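Local coordinates for amino acid ABC transporter, periplasmic amino acid-binding protein, putative (Streptococcus pneumoniae, PDB 4I62) that binds L-arginine between its two lobes and, as a family 3 solute-binding protein, probably delivers amino acids to a membrane ABC transporter for uptake, at residues A[159-164]-A[194-199]; A[53-56]-A[61-64]; A[76-81]-A[242-247]. All coordinates share one frame; numbering follows the deposited sequence. Where two conformers were deposited one is given.

In the fold
Contact 1 is the buried one: helix 160-168 meets strand 194-198 beside bound arginine, where E198's carboxylate takes bonds from the ligand and Y227, and Q161 NE2 bonds to N130 and, weakly, to E198. Contact 2 lies at the surface, where strands 54-58 and 61-65 pair as a beta hairpin through backbone bonds, its one link to the ligand being E53. Contact 3, partly buried, joins helices 67-79 and 236-251 by a long salt bridge and a water. No element is shared, although strand 61-65 leads directly into helix 67-79. The centre of contact 1 is about 23 Å from that of contact 2 and about 30 Å from that of contact 3, both across the chain's centre.

Contact 1 of 3, residues A[159-164]-A[194-199]; sequences SIQETM and AVIFEE. With ARG (arginine), chain B.
Q161 and E198 meet beside the amino group of the bound arginine. Q161 carries most of the contact between helix 160-164 and strand 194-198, whose short axes pass 8.5 Å apart at 129°. Its CB and CG lie against I196, with CG 3.7 Å from I196 CG2; the branch CG2 stands anti to the I196 backbone N, which directs it at the glutamine. Beyond CG the chain bends at chi2, turning the amide away from I196 and toward the ligand. OE1 then comes 3.4 Å from CA of the arginine, while NE2 reaches E198 OE2 at 3.0 Å. That bond is weak, with 141° at the hydrogen and the amide and carboxylate planes 67° apart; NE2 has its stronger partner in N130 OD1.

E198 offers both carboxylate oxygens to the ligand: OE1 accepts from the arginine N at 2.9 Å, and OE2 makes a weaker bond to the same nitrogen. Y227 OH holds OE1 as well. On the other side of the ligand's CA, at its alpha-carboxylate, I160 N donates to OXT at 2.8 Å, from the first turn of a helix whose N-cap is S159: OG of S159 accepts from E162 N.

The chemistry is that of an amino acid site: a helix N-terminus faces the alpha-carboxylate, which its dipole would probably stabilise, and a buried acid faces the alpha-amino group. Q161, itself held by N130, probably helps to position E198, though its own bond to OE2 is weak. OE2 also lies close to D225 OD2, a like charge that the ligand's amino group would probably offset.

Contact 2 of 3, residues A[53-56]-A[61-64]; sequences EYQK and KNQI
K56 O accepts the shortest polar bond of the contact, from Q63 N at 2.8 Å, with 152° at the hydrogen and the donor tilted 30° from the carbonyl plane. Its companion, K56 N to Q63 O at 2.9 Å, is straighter at 168° and lies in the carbonyl plane. Together they define K56 and Q63 as an antiparallel hydrogen-bonded pair; Q55 and I64 form the adjacent non-hydrogen-bonded pair. CA-H...O contacts supplement these bonds: I64 CA approaches Y54 O at 3.4 Å, and Q55 CA approaches Q63 O.

Side chains add one polar-to-aliphatic touch, which rests on one of the two conformers of Q55. In it the chain runs extended beyond CG, which carries Q55 OE1 over to the N62 side chain, 3.5 Å from N62 CB. The two amide planes are turned well away from each other, and no bond between them is formed.

The pairing belongs to the two-stranded beta hairpin of strands 54-58 and 61-65. E53 OE2, next to Y54 in the chain, accepts from NH1 of the bound arginine. I64 packs on I69 of helix 67-79 and on P47. On the face bearing K56, the lysine NZ bonds to A265 O at the end of helix 254-265.

Contact 3 of 3, residues A[76-81]-A[242-247]; sequences ATELGV and VDKTIQ
The backbones of 76-81 and 242-247 come nearest at E78 and T245, whose CA atoms are 7.2 Å apart, so the two helices meet here through side chains. E78 carries the first segment's share. Its CG stands anti to the backbone N (chi1 175°), sending the chain out to the other helix, and the bend at chi2 (63°) swings the carboxylate round to K244.

In one of its two conformers, the lysine lies at about a right angle to the glutamate side chain. K244 CD then rests 3.5 Å from E78 OE2, an aliphatic carbon beside an oxygen, and the charged end reaches the other oxygen: K244 NZ and E78 OE1 form a salt bridge at 3.5 Å. That separation makes the hydrogen bond within it weak, so the attraction is probably mainly electrostatic.

T245 sits deeper. Its OG1 passes 3.7 Å from E78 CB, the two side chains running past each other in opposite directions. OG1 also bonds to A241 O, one turn earlier in its own helix, and a water bridges the two side chains, donating to E78 OE1 at 2.8 Å and to T245 OG1 at 3.0 Å. OE1 thus has both the water and the lysine as partners.

Near E78 the helix is closed by a Schellman motif: G80 has positive phi (71°), and V81 N bonds back to A76 O and G80 N to T77 O. The contact therefore joins the C-terminal end of helix 67-79 to the middle of helix 236-251. Deeper along the same interface, T245 touches A74 and I75, V242 touches I75, and I246 touches L71; L79 also packs on L41 of strand 40-45.

Contact 1 of 3, residues A[159-164]-A[194-199]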
ATOM      1  N   SER A 159       6.697  -0.564   6.881  1.00  7.78           N
ATOM      2  CA  SER A 159       6.773  -0.472   5.416  1.00  7.77           C
ATOM      3  C   SER A 159       8.205  -0.603   4.906  1.00  7.75           C
ATOM      4  O   SER A 159       9.183  -0.342   5.634  1.00  8.18           O
ATOM      5  CB  SER A 159       6.198   0.869   4.948  1.00  7.38           C
ATOM      6  OG  SER A 159       7.057   1.964   5.267  1.00  7.35           O
ATOM      7  N   ILE A 160       8.334  -0.909   3.609  1.00  7.33           N
ATOM      8  CA  ILE A 160       9.653  -0.907   3.012  1.00  7.98           C
ATOM      9  C   ILE A 160      10.229   0.506   2.917  1.00  7.65           C
ATOM     10  O   ILE A 160      11.449   0.676   2.820  1.00  9.18           O
ATOM     11  CB  ILE A 160       9.692  -1.630   1.648  1.00  8.94           C
ATOM     12  CG1 ILE A 160       8.950  -0.874   0.558  1.00 10.57           C
ATOM     13  CG2 ILE A 160       9.149  -3.061   1.754  1.00 10.76           C
ATOM     14  CD1 ILE A 160       9.364  -1.297  -0.834  1.00 12.27           C
ATOM     15  N   GLN A 161       9.380   1.512   2.958  1.00  7.45           N
ATOM     16  CA  GLN A 161       9.851   2.893   2.991  1.00  8.35           C
ATOM     17  C   GLN A 161      10.575   3.175   4.296  1.00  7.68           C
ATOM     18  O   GLN A 161      11.595   3.897   4.304  1.00  8.74           O
ATOM     19  CB  GLN A 161       8.670   3.853   2.818  1.00  8.47           C
ATOM     20  CG  GLN A 161       8.101   3.888   1.385  1.00  8.58           C
ATOM     21  CD  GLN A 161       7.418   2.597   0.971  1.00  7.30           C
ATOM     22  OE1 GLN A 161       6.706   1.946   1.756  1.00  7.87           O
ATOM     23  NE2 GLN A 161       7.615   2.210  -0.273  1.00  9.57           N
ATOM     24  N   GLU A 162      10.076   2.654   5.403  1.00  8.03           N
ATOM     25  CA  GLU A 162      10.763   2.796   6.688  1.00  8.61           C
ATOM     26  C   GLU A 162      12.136   2.142   6.603  1.00  8.89           C
ATOM     27  O   GLU A 162      13.127   2.706   7.075  1.00  9.59           O
ATOM     28  CB  GLU A 162       9.935   2.113   7.773  1.00 10.38           C
ATOM     29  CG  GLU A 162      10.610   2.104   9.145  1.00 12.72           C
ATOM     30  CD  GLU A 162       9.857   1.311  10.200  1.00 16.24           C
ATOM     31  OE1 GLU A 162       9.275   0.244   9.935  1.00 15.08           O
ATOM     32  OE2 GLU A 162       9.870   1.758  11.368  1.00 22.51           O
ATOM     33  N   THR A 163      12.209   0.955   6.004  1.00  9.28           N
ATOM     34  CA  THR A 163      13.496   0.277   5.824  1.00 10.64           C
ATOM     35  C   THR A 163      14.477   1.085   4.982  1.00 10.63           C
ATOM     36  O   THR A 163      15.661   1.194   5.334  1.00 11.38           O
ATOM     37  CB  THR A 163      13.286  -1.113   5.236  1.00 12.40           C
ATOM     38  OG1 THR A 163      12.425  -1.842   6.119  1.00 15.47           O
ATOM     39  CG2 THR A 163      14.580  -1.870   5.078  1.00 15.88           C
ATOM     40  N   MET A 164      13.991   1.640   3.878  1.00 10.19           N
ATOM     41  CA  MET A 164      14.827   2.473   3.018  0.77 11.55           C
ATOM     42  C   MET A 164      15.385   3.657   3.794  1.00 10.26           C
ATOM     43  O   MET A 164      16.569   3.973   3.669  1.00 11.74           O
ATOM     44  CB  MET A 164      14.000   2.979   1.837  0.77 14.27           C
ATOM     45  CG  MET A 164      14.794   3.460   0.663  0.77 18.55           C
ATOM     46  SD  MET A 164      13.660   4.087  -0.616  0.77 43.48           S
ATOM     47  CE  MET A 164      12.125   3.185  -0.292  0.77 10.57           C
ATOM     48  N   ALA A 194       9.576  15.820   5.296  1.00  9.08           N
ATOM     49  CA  ALA A 194       9.244  15.027   4.107  1.00  8.01           C
ATOM     50  C   ALA A 194       8.734  13.688   4.570  1.00  8.08           C
ATOM     51  O   ALA A 194       9.125  13.207   5.653  1.00  8.63           O
ATOM     52  CB  ALA A 194      10.469  14.818   3.226  1.00  9.20           C
ATOM     53  N   VAL A 195       7.880  13.071   3.759  1.00  7.90           N
ATOM     54  CA  VAL A 195       7.430  11.701   3.984  1.00  7.19           C
ATOM     55  C   VAL A 195       7.669  10.905   2.714  1.00  7.20           C
ATOM     56  O   VAL A 195       7.398  11.384   1.600  1.00  8.19           O
ATOM     57  CB  VAL A 195       5.928  11.657   4.376  1.00  8.43           C
ATOM     58  CG1 VAL A 195       5.440  10.218   4.520  1.00  9.50           C
ATOM     59  CG2 VAL A 195       5.700  12.440   5.652  1.00  9.51           C
ATOM     60  N   ILE A 196       8.180   9.680   2.854  1.00  7.23           N
ATOM     61  CA  ILE A 196       8.408   8.801   1.715  1.00  7.51           C
ATOM     62  C   ILE A 196       7.163   7.982   1.426  1.00  7.02           C
ATOM     63  O   ILE A 196       6.705   7.220   2.304  1.00  7.75           O
ATOM     64  CB  ILE A 196       9.602   7.835   1.950  1.00  8.25           C
ATOM     65  CG1 ILE A 196      10.841   8.563   2.468  1.00  9.43           C
ATOM     66  CG2 ILE A 196       9.893   7.028   0.700  1.00  8.21           C
ATOM     67  CD1 ILE A 196      11.988   7.638   2.811  1.00 12.29           C
ATOM     68  N   PHE A 197       6.613   8.083   0.216  1.00  7.14           N
ATOM     69  CA  PHE A 197       5.495   7.255  -0.205  1.00  7.52           C
ATOM     70  C   PHE A 197       5.693   6.845  -1.659  1.00  7.55           C
ATOM     71  O   PHE A 197       6.245   7.595  -2.470  1.00  8.64           O
ATOM     72  CB  PHE A 197       4.141   8.010  -0.173  1.00  8.70           C
ATOM     73  CG  PHE A 197       3.515   8.210   1.178  1.00  8.29           C
ATOM     74  CD1 PHE A 197       3.384   7.204   2.099  1.00 11.13           C
ATOM     75  CD2 PHE A 197       3.027   9.461   1.523  1.00 11.30           C
ATOM     76  CE1 PHE A 197       2.781   7.441   3.365  1.00 11.58           C
ATOM     77  CE2 PHE A 197       2.396   9.684   2.740  1.00 12.22           C
ATOM     78  CZ  PHE A 197       2.263   8.679   3.652  1.00 10.75           C
ATOM     79  N   GLU A 198       5.162   5.672  -2.000  1.00  7.59           N
ATOM     80  CA  GLU A 198       5.092   5.270  -3.404  1.00  7.93           C
ATOM     81  C   GLU A 198       4.239   6.268  -4.202  1.00  8.12           C
ATOM     82  O   GLU A 198       3.251   6.815  -3.688  1.00  8.77           O
ATOM     83  CB  GLU A 198       4.572   3.836  -3.496  1.00  8.15           C
ATOM     84  CG  GLU A 198       5.682   2.857  -3.040  1.00  9.36           C
ATOM     85  CD  GLU A 198       5.228   1.588  -2.310  1.00  8.66           C
ATOM     86  OE1 GLU A 198       4.128   1.565  -1.702  1.00  8.29           O
ATOM     87  OE2 GLU A 198       6.031   0.635  -2.269  1.00  9.38           O
ATOM     88  N   GLU A 199       4.621   6.478  -5.451  1.00  9.39           N
ATOM     89  CA  GLU A 199       4.114   7.561  -6.272  1.00 10.54           C
ATOM     90  C   GLU A 199       2.577   7.718  -6.291  1.00  9.78           C
ATOM     91  O   GLU A 199       2.088   8.830  -6.087  1.00 10.50           O
ATOM     92  CB  GLU A 199       4.681   7.458  -7.693  1.00 11.59           C
ATOM     93  CG  GLU A 199       4.255   8.626  -8.575  1.00 13.76           C
ATOM     94  CD  GLU A 199       4.993   8.683  -9.909  1.00 15.85           C
ATOM     95  OE1 GLU A 199       5.597   7.667 -10.326  1.00 19.47           O
ATOM     96  OE2 GLU A 199       4.906   9.728 -10.608  1.00 18.20           O
TER
HETATM   97  N   ARG B 301       4.356  -0.993  -0.320  1.00  7.22           N
HETATM   98  CA  ARG B 301       4.806  -0.764   1.078  1.00  7.21           C
HETATM   99  C   ARG B 301       5.148  -2.077   1.776  1.00  6.85           C
HETATM  100  O   ARG B 301       4.701  -3.149   1.315  1.00  7.83           O
HETATM  101  CB  ARG B 301       3.795   0.064   1.849  1.00  7.22           C
HETATM  102  CG  ARG B 301       2.388  -0.538   1.848  1.00  7.27           C
HETATM  103  CD  ARG B 301       1.478   0.143   2.850  1.00  6.76           C
HETATM  104  NE  ARG B 301       0.099  -0.239   2.606  1.00  7.20           N
HETATM  105  CZ  ARG B 301      -0.935   0.155   3.321  1.00  6.86           C
HETATM  106  NH1 ARG B 301      -2.154  -0.272   3.009  1.00  7.89           N
HETATM  107  NH2 ARG B 301      -0.755   0.970   4.358  1.00  7.69           N
HETATM  108  OXT ARG B 301       5.843  -2.000   2.842  1.00  7.84           O

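Contact 2 of 3, residues A[53-56]-A[61-64]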
ATOM      1  N   GLU A  53      -6.457   1.040  -1.066  1.00  7.87           N
ATOM      2  CA  GLU A  53      -7.507   0.863  -0.046  1.00  8.43           C
ATOM      3  C   GLU A  53      -7.588   2.138   0.779  1.00  8.25           C
ATOM      4  O   GLU A  53      -6.554   2.667   1.202  1.00  8.97           O
ATOM      5  CB  GLU A  53      -7.259  -0.355   0.848  1.00  8.69           C
ATOM      6  CG  GLU A  53      -5.843  -0.455   1.416  1.00  8.96           C
ATOM      7  CD  GLU A  53      -4.865  -1.140   0.494  1.00  8.14           C
ATOM      8  OE1 GLU A  53      -5.376  -2.030  -0.263  1.00  8.70           O
ATOM      9  OE2 GLU A  53      -3.632  -0.868   0.517  1.00  8.38           O
ATOM     10  N   TYR A  54      -8.804   2.598   1.037  1.00  8.76           N
ATOM     11  CA  TYR A  54      -8.984   3.837   1.778  1.00  8.93           C
ATOM     12  C   TYR A  54     -10.408   3.859   2.295  1.00  9.81           C
ATOM     13  O   TYR A  54     -11.256   3.039   1.925  1.00 10.15           O
ATOM     14  CB  TYR A  54      -8.655   5.057   0.898  1.00 10.19           C
ATOM     15  CG  TYR A  54      -9.486   5.215  -0.373  1.00 10.05           C
ATOM     16  CD1 TYR A  54      -9.144   4.499  -1.527  1.00 10.75           C
ATOM     17  CD2 TYR A  54     -10.577   6.099  -0.433  1.00 12.41           C
ATOM     18  CE1 TYR A  54      -9.840   4.664  -2.693  1.00 12.15           C
ATOM     19  CE2 TYR A  54     -11.302   6.237  -1.606  1.00 12.07           C
ATOM     20  CZ  TYR A  54     -10.928   5.526  -2.725  1.00 12.41           C
ATOM     21  OH  TYR A  54     -11.627   5.656  -3.909  1.00 14.84           O
ATOM     22  N   GLN A  55     -10.664   4.817   3.180  1.00 11.41           N
ATOM     23  CA  GLN A  55     -12.002   5.036   3.715  0.53 11.36           C
ATOM     24  C   GLN A  55     -12.670   6.163   2.966  1.00 12.17           C
ATOM     25  O   GLN A  55     -12.103   7.267   2.838  1.00 14.41           O
ATOM     26  CB  GLN A  55     -11.967   5.360   5.207  0.53 15.62           C
ATOM     27  CG  GLN A  55     -11.444   4.241   6.087  0.53 19.37           C
ATOM     28  CD  GLN A  55     -11.573   4.576   7.557  0.53 22.02           C
ATOM     29  OE1 GLN A  55     -12.661   4.496   8.127  0.53 27.68           O
ATOM     30  NE2 GLN A  55     -10.471   4.971   8.174  0.53 23.27           N
ATOM     31  N   LYS A  56     -13.879   5.906   2.495  1.00 12.64           N
ATOM     32  CA  LYS A  56     -14.642   6.906   1.774  1.00 14.45           C
ATOM     33  C   LYS A  56     -15.955   7.088   2.508  1.00 13.61           C
ATOM     34  O   LYS A  56     -16.605   6.099   2.855  1.00 12.96           O
ATOM     35  CB  LYS A  56     -14.905   6.395   0.349  1.00 15.04           C
ATOM     36  CG  LYS A  56     -15.632   7.367  -0.546  1.00 17.31           C
ATOM     37  CD  LYS A  56     -15.735   6.798  -1.965  1.00 19.37           C
ATOM     38  CE  LYS A  56     -16.595   7.670  -2.884  1.00 21.92           C
ATOM     39  NZ  LYS A  56     -16.072   9.077  -2.921  1.00 22.03           N
ATOM     40  N   LYS A  61     -21.511   7.331   6.231  1.00 18.47           N
ATOM     41  CA  LYS A  61     -20.673   6.387   6.965  1.00 17.35           C
ATOM     42  C   LYS A  61     -19.405   6.042   6.191  1.00 15.95           C
ATOM     43  O   LYS A  61     -19.431   5.899   4.952  1.00 16.10           O
ATOM     44  CB  LYS A  61     -21.464   5.113   7.260  1.00 20.30           C
ATOM     45  CG  LYS A  61     -22.708   5.322   8.141  1.00 26.30           C
ATOM     46  CD  LYS A  61     -22.355   5.994   9.502  1.00 31.28           C
ATOM     47  CE  LYS A  61     -23.547   6.085  10.468  1.00 33.14           C
ATOM     48  NZ  LYS A  61     -24.704   6.811   9.878  1.00 36.61           N
ATOM     49  N   ASN A  62     -18.299   5.892   6.904  1.00 16.46           N
ATOM     50  CA  ASN A  62     -17.072   5.441   6.264  1.00 14.87           C
ATOM     51  C   ASN A  62     -17.181   4.012   5.761  1.00 14.83           C
ATOM     52  O   ASN A  62     -17.695   3.137   6.465  1.00 17.33           O
ATOM     53  CB  ASN A  62     -15.903   5.525   7.237  1.00 16.13           C
ATOM     54  CG  ASN A  62     -15.501   6.945   7.526  1.00 15.18           C
ATOM     55  OD1 ASN A  62     -15.334   7.742   6.608  1.00 20.58           O
ATOM     56  ND2 ASN A  62     -15.325   7.276   8.805  1.00 14.91           N
ATOM     57  N   GLN A  63     -16.716   3.801   4.532  1.00 12.49           N
ATOM     58  CA  GLN A  63     -16.693   2.488   3.893  0.52 13.06           C
ATOM     59  C   GLN A  63     -15.295   2.241   3.351  1.00 11.01           C
ATOM     60  O   GLN A  63     -14.677   3.166   2.821  1.00 12.59           O
ATOM     61  CB  GLN A  63     -17.661   2.490   2.708  0.52 14.10           C
ATOM     62  CG  GLN A  63     -19.127   2.525   3.115  0.52 18.94           C
ATOM     63  CD  GLN A  63     -19.690   1.138   3.307  0.52 25.71           C
ATOM     64  OE1 GLN A  63     -19.337   0.440   4.255  0.52 28.26           O
ATOM     65  NE2 GLN A  63     -20.587   0.737   2.418  0.52 29.79           N
ATOM     66  N   ILE A  64     -14.791   1.016   3.469  1.00 10.41           N
ATOM     67  CA  ILE A  64     -13.493   0.660   2.900  1.00 10.01           C
ATOM     68  C   ILE A  64     -13.668   0.325   1.437  1.00  9.08           C
ATOM     69  O   ILE A  64     -14.445  -0.586   1.085  1.00 11.37           O
ATOM     70  CB  ILE A  64     -12.874  -0.519   3.642  1.00 10.60           C
ATOM     71  CG1 ILE A  64     -12.590  -0.154   5.093  1.00 12.98           C
ATOM     72  CG2 ILE A  64     -11.563  -0.954   2.975  1.00 11.84           C
ATOM     73  CD1 ILE A  64     -12.188  -1.333   5.970  1.00 17.17           C
TER

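Contact 3 of 3, residues A[76-81]-A[242-247]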
ATOM      1  N   ALA A  76     -12.452 -13.593  -4.415  1.00  9.61           N
ATOM      2  CA  ALA A  76     -13.491 -14.294  -3.666  1.00 10.82           C
ATOM      3  C   ALA A  76     -14.515 -14.898  -4.631  1.00 11.31           C
ATOM      4  O   ALA A  76     -14.932 -16.032  -4.441  1.00 12.04           O
ATOM      5  CB  ALA A  76     -14.163 -13.355  -2.676  1.00 10.70           C
ATOM      6  N   THR A  77     -14.899 -14.164  -5.679  1.00 12.55           N
ATOM      7  CA  THR A  77     -15.843 -14.662  -6.693  1.00 13.86           C
ATOM      8  C   THR A  77     -15.246 -15.898  -7.389  1.00 13.77           C
ATOM      9  O   THR A  77     -15.942 -16.914  -7.595  1.00 15.04           O
ATOM     10  CB  THR A  77     -16.136 -13.564  -7.754  1.00 16.47           C
ATOM     11  OG1 THR A  77     -16.844 -12.484  -7.128  1.00 19.00           O
ATOM     12  CG2 THR A  77     -16.971 -14.121  -8.901  1.00 18.86           C
ATOM     13  N   GLU A  78     -13.963 -15.838  -7.753  1.00 13.56           N
ATOM     14  CA  GLU A  78     -13.260 -16.976  -8.367  1.00 14.07           C
ATOM     15  C   GLU A  78     -13.312 -18.223  -7.486  1.00 13.42           C
ATOM     16  O   GLU A  78     -13.520 -19.329  -7.995  1.00 16.30           O
ATOM     17  CB  GLU A  78     -11.800 -16.605  -8.695  1.00 14.88           C
ATOM     18  CG  GLU A  78     -10.949 -17.765  -9.218  1.00 17.23           C
ATOM     19  CD  GLU A  78     -11.460 -18.319 -10.528  1.00 26.10           C
ATOM     20  OE1 GLU A  78     -11.987 -17.529 -11.349  1.00 30.40           O
ATOM     21  OE2 GLU A  78     -11.331 -19.550 -10.747  1.00 26.89           O
ATOM     22  N   LEU A  79     -13.161 -18.039  -6.175  1.00 12.78           N
ATOM     23  CA  LEU A  79     -13.178 -19.129  -5.217  1.00 13.30           C
ATOM     24  C   LEU A  79     -14.594 -19.562  -4.818  1.00 13.94           C
ATOM     25  O   LEU A  79     -14.762 -20.574  -4.142  1.00 16.08           O
ATOM     26  CB  LEU A  79     -12.434 -18.699  -3.962  1.00 13.18           C
ATOM     27  CG  LEU A  79     -10.925 -18.458  -4.121  1.00 13.00           C
ATOM     28  CD1 LEU A  79     -10.320 -17.802  -2.877  1.00 14.87           C
ATOM     29  CD2 LEU A  79     -10.221 -19.764  -4.398  1.00 16.69           C
ATOM     30  N   GLY A  80     -15.616 -18.803  -5.210  1.00 13.59           N
ATOM     31  CA  GLY A  80     -16.997 -19.105  -4.843  1.00 15.50           C
ATOM     32  C   GLY A  80     -17.328 -18.871  -3.372  1.00 15.05           C
ATOM     33  O   GLY A  80     -18.209 -19.547  -2.818  1.00 15.86           O
ATOM     34  N   VAL A  81     -16.664 -17.905  -2.740  1.00 13.30           N
ATOM     35  CA  VAL A  81     -16.829 -17.633  -1.309  1.00 12.29           C
ATOM     36  C   VAL A  81     -17.141 -16.175  -1.073  1.00 12.56           C
ATOM     37  O   VAL A  81     -16.943 -15.323  -1.935  1.00 12.98           O
ATOM     38  CB  VAL A  81     -15.587 -18.064  -0.472  1.00 13.27           C
ATOM     39  CG1 VAL A  81     -15.302 -19.545  -0.643  1.00 15.08           C
ATOM     40  CG2 VAL A  81     -14.321 -17.231  -0.860  1.00 13.28           C
ATOM     41  N   VAL A 242      -5.458 -16.931  -7.112  1.00  9.85           N
ATOM     42  CA  VAL A 242      -5.117 -15.530  -7.108  1.00  9.53           C
ATOM     43  C   VAL A 242      -4.470 -15.133  -8.430  1.00  9.08           C
ATOM     44  O   VAL A 242      -4.818 -14.089  -9.021  1.00  9.75           O
ATOM     45  CB  VAL A 242      -4.210 -15.219  -5.893  1.00  9.27           C
ATOM     46  CG1 VAL A 242      -3.733 -13.804  -5.973  1.00 10.73           C
ATOM     47  CG2 VAL A 242      -4.953 -15.429  -4.586  1.00 10.60           C
ATOM     48  N   ASP A 243      -3.524 -15.932  -8.899  1.00  8.55           N
ATOM     49  CA  ASP A 243      -2.812 -15.592 -10.143  1.00  9.06           C
ATOM     50  C   ASP A 243      -3.707 -15.672 -11.376  1.00  8.97           C
ATOM     51  O   ASP A 243      -3.537 -14.872 -12.289  1.00  9.58           O
ATOM     52  CB  ASP A 243      -1.570 -16.476 -10.291  1.00  9.42           C
ATOM     53  CG  ASP A 243      -0.443 -16.021  -9.370  1.00  9.83           C
ATOM     54  OD1 ASP A 243      -0.600 -14.978  -8.683  1.00 11.98           O
ATOM     55  OD2 ASP A 243       0.606 -16.649  -9.330  1.00 12.15           O
ATOM     56  N   LYS A 244      -4.645 -16.624 -11.417  1.00  9.34           N
ATOM     57  CA  LYS A 244      -5.617 -16.665 -12.505  0.56 10.61           C
ATOM     58  C   LYS A 244      -6.400 -15.351 -12.554  1.00  9.49           C
ATOM     59  O   LYS A 244      -6.680 -14.819 -13.621  1.00 10.38           O
ATOM     60  CB  LYS A 244      -6.575 -17.844 -12.296  0.56 12.69           C
ATOM     61  CG  LYS A 244      -7.722 -17.902 -13.283  0.56 17.45           C
ATOM     62  CD  LYS A 244      -8.674 -19.032 -12.916  0.56 23.06           C
ATOM     63  CE  LYS A 244      -9.712 -19.286 -13.997  0.56 25.32           C
ATOM     64  NZ  LYS A 244     -10.425 -18.052 -14.408  0.56 29.39           N
ATOM     65  N   THR A 245      -6.773 -14.854 -11.377  1.00 10.20           N
ATOM     66  CA  THR A 245      -7.546 -13.619 -11.277  1.00  9.81           C
ATOM     67  C   THR A 245      -6.734 -12.398 -11.711  1.00  9.73           C
ATOM     68  O   THR A 245      -7.215 -11.573 -12.496  1.00 10.46           O
ATOM     69  CB  THR A 245      -8.106 -13.442  -9.843  1.00 10.94           C
ATOM     70  OG1 THR A 245      -8.847 -14.591  -9.467  1.00 13.19           O
ATOM     71  CG2 THR A 245      -8.998 -12.220  -9.740  1.00 12.95           C
ATOM     72  N   ILE A 246      -5.494 -12.301 -11.213  1.00  9.71           N
ATOM     73  CA  ILE A 246      -4.633 -11.209 -11.623  1.00  9.44           C
ATOM     74  C   ILE A 246      -4.397 -11.245 -13.130  1.00  9.50           C
ATOM     75  O   ILE A 246      -4.487 -10.214 -13.794  1.00 10.76           O
ATOM     76  CB  ILE A 246      -3.306 -11.211 -10.835  1.00  9.73           C
ATOM     77  CG1 ILE A 246      -3.582 -10.868  -9.359  1.00  9.85           C
ATOM     78  CG2 ILE A 246      -2.332 -10.217 -11.433  1.00 10.76           C
ATOM     79  CD1 ILE A 246      -2.386 -11.181  -8.437  1.00 10.54           C
ATOM     80  N   GLN A 247      -4.093 -12.417 -13.675  1.00 10.12           N
ATOM     81  CA  GLN A 247      -3.861 -12.572 -15.116  0.63 11.84           C
ATOM     82  C   GLN A 247      -5.055 -12.048 -15.941  1.00 11.84           C
ATOM     83  O   GLN A 247      -4.902 -11.314 -16.901  1.00 13.22           O
ATOM     84  CB  GLN A 247      -3.583 -14.051 -15.409  0.63 11.72           C
ATOM     85  CG  GLN A 247      -3.394 -14.424 -16.912  0.63 13.68           C
ATOM     86  CD  GLN A 247      -3.070 -15.905 -17.137  0.63 14.55           C
ATOM     87  OE1 GLN A 247      -3.941 -16.704 -17.520  0.63 21.92           O
ATOM     88  NE2 GLN A 247      -1.808 -16.268 -16.956  0.63 15.29           N
TER
HETATM   89  O   HOH W   1     -10.662 -15.091 -11.781  1.00 24.98           O